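Local coordinates for SPbeta prophage-derived uncharacterized protein YomS (Bacillus subtilis, PDB 6I5O) that is of uncharacterised function but belongs to a prophage lytic cassette and packs into a five-copy assembly in the crystal, at the interface of chains A and B. Sequence-based numbering; all coordinates share one arbitrary frame. Chains: chain A/B, SPBc2 prophage-derived uncharacterized protein YomS.

The interface of chains A and B. Residues chain A 42, 44, 73, 86-88; chain B 58-60, 66, 68, 96.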
# COMPACT_ATOMS: atom_id res chain seq x y z
N THR A 42 8.83 12.61 3.95
CA THR A 42 8.37 12.94 5.30
C THR A 42 9.01 14.26 5.69
O THR A 42 10.25 14.35 5.72
CB THR A 42 8.74 11.84 6.30
OG1 THR A 42 8.13 10.61 5.90
CG2 THR A 42 8.27 12.17 7.70
N LYS A 44 9.56 17.27 8.53
CA LYS A 44 9.54 17.62 9.96
C LYS A 44 9.47 19.14 10.06
O LYS A 44 10.34 19.87 9.50
CB LYS A 44 10.77 17.10 10.67
CG LYS A 44 10.88 17.53 12.11
CD LYS A 44 9.80 16.95 13.01
CE LYS A 44 9.69 17.60 14.39
NZ LYS A 44 10.91 17.41 15.18
N LYS A 73 1.85 12.24 11.02
CA LYS A 73 2.25 10.94 11.62
C LYS A 73 1.83 10.83 13.08
O LYS A 73 1.88 9.70 13.61
CB LYS A 73 3.75 10.70 11.51
CG LYS A 73 4.25 10.58 10.10
CD LYS A 73 5.68 10.21 9.99
CE LYS A 73 5.98 8.77 10.20
NZ LYS A 73 5.54 8.01 8.99
N ASN A 86 6.54 20.89 15.63
CA ASN A 86 6.85 19.53 16.14
C ASN A 86 5.90 18.51 15.50
O ASN A 86 5.16 17.80 16.25
CB ASN A 86 6.85 19.46 17.66
CG ASN A 86 7.41 18.13 18.13
OD1 ASN A 86 8.15 17.51 17.37
ND2 ASN A 86 7.08 17.75 19.35
N GLU A 87 5.89 18.48 14.19
CA GLU A 87 5.03 17.52 13.46
C GLU A 87 5.81 16.94 12.30
O GLU A 87 6.63 17.63 11.65
CB GLU A 87 3.81 18.19 12.82
CG GLU A 87 2.80 18.65 13.79
CD GLU A 87 1.56 19.27 13.15
OE1 GLU A 87 1.69 19.87 12.07
OE2 GLU A 87 0.53 19.18 13.82
N TYR A 88 5.49 15.66 12.02
CA TYR A 88 5.90 15.00 10.78
C TYR A 88 4.68 14.88 9.86
O TYR A 88 3.59 14.44 10.31
CB TYR A 88 6.43 13.60 11.07
CG TYR A 88 7.79 13.59 11.74
CD1 TYR A 88 8.98 13.62 11.04
CD2 TYR A 88 7.84 13.43 13.10
CE1 TYR A 88 10.22 13.56 11.67
CE2 TYR A 88 9.06 13.37 13.75
CZ TYR A 88 10.24 13.43 13.06
OH TYR A 88 11.43 13.33 13.73
N ALA B 58 8.87 9.43 17.48
CA ALA B 58 9.88 9.73 16.44
C ALA B 58 10.79 10.80 16.99
O ALA B 58 10.32 11.67 17.74
CB ALA B 58 9.23 10.25 15.18
N VAL B 59 12.08 10.70 16.71
CA VAL B 59 13.09 11.64 17.23
C VAL B 59 13.92 12.15 16.07
O VAL B 59 14.42 11.37 15.26
CB VAL B 59 13.97 10.96 18.29
CG1 VAL B 59 14.96 11.92 18.90
CG2 VAL B 59 13.11 10.36 19.39
N ASP B 60 14.13 13.46 16.00
CA ASP B 60 14.93 14.03 14.89
C ASP B 60 16.39 14.18 15.29
O ASP B 60 16.79 13.80 16.41
CB ASP B 60 14.28 15.33 14.40
CG ASP B 60 14.36 16.55 15.32
OD1 ASP B 60 15.09 16.49 16.34
OD2 ASP B 60 13.71 17.56 14.95
N THR B 66 8.48 13.46 18.99
CA THR B 66 7.14 13.71 18.41
C THR B 66 6.32 12.41 18.55
O THR B 66 6.79 11.33 18.17
CB THR B 66 7.26 14.01 16.91
OG1 THR B 66 8.26 15.03 16.69
CG2 THR B 66 5.93 14.47 16.34
N LEU B 68 4.20 9.35 17.89
CA LEU B 68 4.17 8.60 16.62
C LEU B 68 3.07 7.56 16.68
O LEU B 68 3.10 6.67 17.56
CB LEU B 68 5.54 7.95 16.44
CG LEU B 68 5.68 7.02 15.24
CD1 LEU B 68 5.59 7.76 13.97
CD2 LEU B 68 6.98 6.26 15.30
N LEU B 96 11.89 8.82 8.86
CA LEU B 96 12.26 9.28 10.22
C LEU B 96 13.74 9.10 10.44
O LEU B 96 14.33 8.16 9.91
CB LEU B 96 11.51 8.44 11.25
CG LEU B 96 9.99 8.56 11.16
CD1 LEU B 96 9.36 7.72 12.27
CD2 LEU B 96 9.47 9.97 11.26
O HOH W 1 10.82 14.64 16.16
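A:Tyr88 of strand 87-92 reaches across to B:Ala58, B:Thr66 and B:Leu96, and its ring is the main apolar element of this patch between two copies of YomS. The two chains are not related by an exact two-fold, which would suit a repeating arrangement of the five deposited copies, but the structure alone does not show that it forms in solution. Followed outward from CB, CG already lies within range of the B:Leu96 methyl CD2. That methyl lies over one ring face, offset toward the rim, in a CH-pi contact, with B:Leu96 CD2 3.7 Å from A:Tyr88 CE1. B:Thr66 meets the CD2/CE2 edge, whereas B:Ala58 CB sits off the ring plane by the CE2 rim, on the B:Leu96 side, 3.4 Å from A:Tyr88 CE2. At the tip, the phenol OH of A:Tyr88 lies beside the backbone N and CB of B:Asp60 and is linked to water 1 at 2.8 Å. Within chain A, A:Lys44 CD covers the other ring face, 3.5 Å above its centre, which sandwiches the ring between an aliphatic chain and a leucine methyl.

A:Lys44 leaves its backbone with CG anti to N (chi1 175°) and bends at chi2 and chi4, bringing NZ to B:Asp60 OD2 at 2.8 Å. This salt bridge meets the carboxylate from above its plane, 57° out of it. Beyond the ring, A:Lys73 CE packs against B:Leu96 CD2 and B:Leu68 CD1.

B:Thr66 OG1 donates to A:Asn86 OD1 at 2.6 Å, tilted 31° from the amide carbonyl plane. The bridging water ties the polar rim together, lying 2.9 Å from A:Lys44 NZ. It also approaches B:Thr66 OG1 to 2.6 Å.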